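Local atomic coordinates of glycosyl hydrolase family 2, TIM barrel domain protein (Parabacteroides merdae ATCC 43184, PDB entry 6DXU), a protein that probably hydrolyses beta-glucuronides in the human gut, as a bacterial beta-glucuronidase of glycoside hydrolase family 2. Residues P26-W37 / L190-L199. Residues are numbered along the deposited sequence; the frame is centred on the assembly and turned at random.
Sequences PAMNKIRLTNNW and LYRYLNLVYL
The guanidinium of Arg32 lies flat over one face of the Tyr193 ring, planes 5° apart and CZ of Arg32 3.9 Å from the ring centroid, a cation-pi stack that CD extends with a CH-pi contact. At the guanidinium edge, in plane, a water accepts from NE of Arg32 and donates to OD1 of Asn195; at the ring edge a second water bridges Leu33 O and Leu194 N. Arginine suits this place: extended from CG to NE, it spreads a flat cation over the ring while its far end forms a salt bridge with Glu345; tyrosine offers a ring face plus a hydroxyl bonded to Glu345 N. A leucine in place of Tyr193 would probably cost the guanidinium its aromatic platform and Glu345 N its hydroxyl partner. On the other face, apolar Ile31 packs CD1 3.6 Å from Tyr198 CE1, and branched Leu33 lays CD2 against Leu196 CB and CD1 against Leu194 CG. Asn29, a short amide donor, points ND2 at Tyr198 O, 2.6 Å away in the amide plane, where the strand begins. Reciprocal Ile31-Leu196 backbone bonds join 30-32, an outermost strand of its antiparallel sheet, to 194-199 in the beta-sandwich of the family 2 sugar-binding domain.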
loop_
_atom_site.group_PDB
_atom_site.type_symbol
_atom_site.label_atom_id
_atom_site.label_comp_id
_atom_site.label_asym_id
_atom_site.label_seq_id
_atom_site.Cartn_x
_atom_site.Cartn_y
_atom_site.Cartn_z
ATOM N N PRO D 26 -19.253 -30.091 -12.971
ATOM C CA PRO D 26 -20.150 -30.927 -12.162
ATOM C C PRO D 26 -21.200 -31.670 -12.990
ATOM O O PRO D 26 -20.854 -32.384 -13.940
ATOM C CB PRO D 26 -20.795 -29.900 -11.224
ATOM C CG PRO D 26 -20.770 -28.580 -12.050
ATOM C CD PRO D 26 -19.910 -28.817 -13.292
ATOM N N ALA D 27 -22.485 -31.510 -12.642
ATOM C CA ALA D 27 -23.569 -32.239 -13.298
ATOM C C ALA D 27 -24.945 -31.732 -12.870
ATOM O O ALA D 27 -25.408 -30.689 -13.342
ATOM C CB ALA D 27 -23.464 -33.740 -13.003
ATOM N N MET D 28 -25.608 -32.479 -11.983
ATOM C CA MET D 28 -26.926 -32.134 -11.460
ATOM C C MET D 28 -26.864 -31.236 -10.226
ATOM O O MET D 28 -27.914 -30.852 -9.701
ATOM C CB MET D 28 -27.704 -33.412 -11.127
ATOM N N ASN D 29 -25.664 -30.905 -9.752
ATOM C CA ASN D 29 -25.450 -30.077 -8.571
ATOM C C ASN D 29 -25.214 -28.615 -8.928
ATOM O O ASN D 29 -24.808 -27.821 -8.057
ATOM C CB ASN D 29 -24.263 -30.619 -7.785
ATOM C CG ASN D 29 -23.119 -30.996 -8.690
ATOM O OD1 ASN D 29 -23.334 -31.502 -9.792
ATOM N ND2 ASN D 29 -21.899 -30.727 -8.251
ATOM N N LYS D 30 -25.445 -28.260 -10.192
ATOM C CA LYS D 30 -25.158 -26.946 -10.752
ATOM C C LYS D 30 -26.476 -26.218 -10.976
ATOM O O LYS D 30 -27.322 -26.673 -11.754
ATOM C CB LYS D 30 -24.404 -27.101 -12.068
ATOM C CG LYS D 30 -23.815 -25.843 -12.650
ATOM C CD LYS D 30 -22.701 -26.226 -13.611
ATOM C CE LYS D 30 -21.868 -25.048 -14.064
ATOM N NZ LYS D 30 -20.451 -25.475 -14.345
ATOM N N ILE D 31 -26.634 -25.078 -10.323
ATOM C CA ILE D 31 -27.901 -24.366 -10.278
ATOM C C ILE D 31 -27.692 -22.975 -10.845
ATOM O O ILE D 31 -26.907 -22.191 -10.295
ATOM C CB ILE D 31 -28.447 -24.309 -8.845
ATOM C CG1 ILE D 31 -28.619 -25.740 -8.328
ATOM C CG2 ILE D 31 -29.744 -23.522 -8.798
ATOM C CD1 ILE D 31 -28.687 -25.847 -6.826
ATOM N N ARG D 32 -28.356 -22.678 -11.960
ATOM C CA ARG D 32 -28.296 -21.328 -12.499
ATOM C C ARG D 32 -29.060 -20.382 -11.576
ATOM O O ARG D 32 -30.240 -20.598 -11.295
ATOM C CB ARG D 32 -28.871 -21.296 -13.910
ATOM C CG ARG D 32 -27.911 -21.840 -14.934
ATOM C CD ARG D 32 -28.608 -22.067 -16.284
ATOM N NE ARG D 32 -27.664 -22.626 -17.241
ATOM C CZ ARG D 32 -27.985 -22.964 -18.487
ATOM N NH1 ARG D 32 -29.229 -22.794 -18.919
ATOM N NH2 ARG D 32 -27.062 -23.470 -19.292
ATOM N N LEU D 33 -28.392 -19.337 -11.101
ATOM C CA LEU D 33 -29.036 -18.344 -10.243
ATOM C C LEU D 33 -29.649 -17.281 -11.140
ATOM O O LEU D 33 -28.997 -16.314 -11.523
ATOM C CB LEU D 33 -28.029 -17.736 -9.271
ATOM C CG LEU D 33 -27.374 -18.726 -8.324
ATOM C CD1 LEU D 33 -26.303 -17.995 -7.483
ATOM C CD2 LEU D 33 -28.451 -19.307 -7.420
ATOM N N THR D 34 -30.912 -17.466 -11.504
ATOM C CA THR D 34 -31.534 -16.527 -12.419
ATOM C C THR D 34 -32.589 -15.644 -11.776
ATOM O O THR D 34 -32.759 -14.503 -12.215
ATOM C CB THR D 34 -32.153 -17.273 -13.608
ATOM O OG1 THR D 34 -33.149 -18.174 -13.131
ATOM C CG2 THR D 34 -31.054 -18.077 -14.365
ATOM N N ASN D 35 -33.274 -16.110 -10.738
ATOM C CA ASN D 35 -34.421 -15.395 -10.192
ATOM C C ASN D 35 -34.084 -14.638 -8.904
ATOM O O ASN D 35 -33.114 -14.937 -8.212
ATOM C CB ASN D 35 -35.558 -16.375 -9.925
ATOM C CG ASN D 35 -36.072 -17.007 -11.196
ATOM O OD1 ASN D 35 -36.400 -16.304 -12.150
ATOM N ND2 ASN D 35 -36.133 -18.326 -11.226
ATOM N N ASN D 36 -34.916 -13.636 -8.588
ATOM C CA ASN D 36 -34.872 -12.950 -7.285
ATOM C C ASN D 36 -33.592 -12.138 -7.108
ATOM O O ASN D 36 -32.986 -12.132 -6.033
ATOM C CB ASN D 36 -35.052 -13.945 -6.134
ATOM C CG ASN D 36 -36.361 -14.713 -6.262
ATOM O OD1 ASN D 36 -37.410 -14.120 -6.520
ATOM N ND2 ASN D 36 -36.297 -16.028 -6.142
ATOM N N TRP D 37 -33.181 -11.452 -8.171
ATOM C CA TRP D 37 -32.068 -10.516 -8.123
ATOM C C TRP D 37 -32.576 -9.086 -8.232
ATOM O O TRP D 37 -33.627 -8.830 -8.824
ATOM C CB TRP D 37 -31.074 -10.785 -9.254
ATOM C CG TRP D 37 -30.239 -12.021 -9.041
ATOM C CD1 TRP D 37 -30.540 -13.291 -9.431
ATOM C CD2 TRP D 37 -28.944 -12.082 -8.429
ATOM N NE1 TRP D 37 -29.527 -14.148 -9.076
ATOM C CE2 TRP D 37 -28.528 -13.431 -8.468
ATOM C CE3 TRP D 37 -28.103 -11.132 -7.839
ATOM C CZ2 TRP D 37 -27.302 -13.854 -7.949
ATOM C CZ3 TRP D 37 -26.881 -11.550 -7.319
ATOM C CH2 TRP D 37 -26.492 -12.895 -7.376
ATOM N N LEU D 190 -23.601 -9.022 -14.954
ATOM C CA LEU D 190 -23.627 -10.483 -14.828
ATOM C C LEU D 190 -24.282 -11.072 -16.078
ATOM O O LEU D 190 -25.372 -11.655 -16.049
ATOM C CB LEU D 190 -24.360 -10.892 -13.552
ATOM C CG LEU D 190 -23.629 -10.576 -12.232
ATOM C CD1 LEU D 190 -24.496 -10.877 -10.987
ATOM C CD2 LEU D 190 -22.306 -11.328 -12.143
ATOM N N TYR D 191 -23.590 -10.899 -17.207
ATOM C CA TYR D 191 -24.216 -11.143 -18.499
ATOM C C TYR D 191 -24.044 -12.572 -19.009
ATOM O O TYR D 191 -24.586 -12.900 -20.071
ATOM C CB TYR D 191 -23.710 -10.143 -19.546
ATOM C CG TYR D 191 -22.209 -9.896 -19.619
ATOM C CD1 TYR D 191 -21.704 -8.593 -19.673
ATOM C CD2 TYR D 191 -21.310 -10.947 -19.738
ATOM C CE1 TYR D 191 -20.324 -8.357 -19.800
ATOM C CE2 TYR D 191 -19.939 -10.729 -19.852
ATOM C CZ TYR D 191 -19.451 -9.434 -19.888
ATOM O OH TYR D 191 -18.092 -9.223 -20.009
ATOM N N ARG D 192 -23.330 -13.432 -18.284
ATOM C CA ARG D 192 -23.388 -14.868 -18.516
ATOM C C ARG D 192 -23.828 -15.517 -17.215
ATOM O O ARG D 192 -23.719 -14.916 -16.147
ATOM C CB ARG D 192 -22.034 -15.460 -18.947
ATOM C CG ARG D 192 -21.501 -14.932 -20.268
ATOM C CD ARG D 192 -20.284 -15.756 -20.683
ATOM N NE ARG D 192 -19.528 -15.092 -21.744
ATOM C CZ ARG D 192 -18.215 -15.194 -21.895
ATOM N NH1 ARG D 192 -17.508 -15.929 -21.044
ATOM N NH2 ARG D 192 -17.616 -14.557 -22.891
ATOM N N TYR D 193 -24.326 -16.747 -17.317
ATOM C CA TYR D 193 -24.895 -17.433 -16.164
ATOM C C TYR D 193 -23.946 -17.440 -14.983
ATOM O O TYR D 193 -22.743 -17.684 -15.119
ATOM C CB TYR D 193 -25.239 -18.879 -16.502
ATOM C CG TYR D 193 -26.406 -19.014 -17.447
ATOM C CD1 TYR D 193 -27.670 -18.535 -17.097
ATOM C CD2 TYR D 193 -26.242 -19.588 -18.696
ATOM C CE1 TYR D 193 -28.744 -18.649 -17.971
ATOM C CE2 TYR D 193 -27.326 -19.712 -19.580
ATOM C CZ TYR D 193 -28.561 -19.243 -19.208
ATOM O OH TYR D 193 -29.634 -19.354 -20.077
ATOM N N LEU D 194 -24.525 -17.235 -13.812
ATOM C CA LEU D 194 -23.844 -17.403 -12.544
ATOM C C LEU D 194 -24.430 -18.652 -11.909
ATOM O O LEU D 194 -25.645 -18.727 -11.702
ATOM C CB LEU D 194 -24.050 -16.176 -11.649
ATOM C CG LEU D 194 -23.647 -16.312 -10.169
ATOM C CD1 LEU D 194 -22.176 -16.730 -10.041
ATOM C CD2 LEU D 194 -23.902 -14.999 -9.414
ATOM N N ASN D 195 -23.573 -19.608 -11.583
ATOM C CA ASN D 195 -24.014 -20.912 -11.114
ATOM C C ASN D 195 -23.662 -21.074 -9.648
ATOM O O ASN D 195 -22.552 -20.729 -9.221
ATOM C CB ASN D 195 -23.357 -22.049 -11.903
ATOM C CG ASN D 195 -23.496 -21.875 -13.402
ATOM O OD1 ASN D 195 -24.583 -22.051 -13.943
ATOM N ND2 ASN D 195 -22.398 -21.525 -14.078
ATOM N N LEU D 196 -24.611 -21.609 -8.891
ATOM C CA LEU D 196 -24.332 -22.107 -7.559
ATOM C C LEU D 196 -23.974 -23.576 -7.713
ATOM O O LEU D 196 -24.787 -24.364 -8.200
ATOM C CB LEU D 196 -25.536 -21.931 -6.635
ATOM C CG LEU D 196 -25.336 -22.446 -5.206
ATOM C CD1 LEU D 196 -24.290 -21.604 -4.522
ATOM C CD2 LEU D 196 -26.653 -22.388 -4.435
ATOM N N VAL D 197 -22.771 -23.949 -7.286
ATOM C CA VAL D 197 -22.273 -25.301 -7.495
ATOM C C VAL D 197 -22.050 -25.919 -6.132
ATOM O O VAL D 197 -21.196 -25.458 -5.368
ATOM C CB VAL D 197 -20.974 -25.316 -8.316
ATOM C CG1 VAL D 197 -20.500 -26.755 -8.520
ATOM C CG2 VAL D 197 -21.188 -24.616 -9.656
ATOM N N TYR D 198 -22.812 -26.957 -5.824
ATOM C CA TYR D 198 -22.566 -27.743 -4.628
ATOM C C TYR D 198 -21.604 -28.872 -4.966
ATOM O O TYR D 198 -21.805 -29.592 -5.952
ATOM C CB TYR D 198 -23.870 -28.324 -4.088
ATOM C CG TYR D 198 -24.880 -27.324 -3.562
ATOM C CD1 TYR D 198 -26.135 -27.200 -4.156
ATOM C CD2 TYR D 198 -24.591 -26.526 -2.452
ATOM C CE1 TYR D 198 -27.074 -26.307 -3.662
ATOM C CE2 TYR D 198 -25.531 -25.625 -1.950
ATOM C CZ TYR D 198 -26.771 -25.526 -2.565
ATOM O OH TYR D 198 -27.713 -24.646 -2.070
ATOM N N LEU D 199 -20.580 -29.044 -4.136
ATOM C CA LEU D 199 -19.585 -30.083 -4.325
ATOM C C LEU D 199 -19.480 -30.923 -3.065
ATOM O O LEU D 199 -19.694 -30.413 -1.959
ATOM C CB LEU D 199 -18.200 -29.483 -4.636
ATOM C CG LEU D 199 -18.117 -28.665 -5.924
ATOM C CD1 LEU D 199 -16.781 -27.930 -5.936
ATOM C CD2 LEU D 199 -18.267 -29.585 -7.147
HETATM O O HOH W 1 -24.990 -22.994 -16.430
HETATM O O HOH W 2 -27.274 -16.526 -13.832
#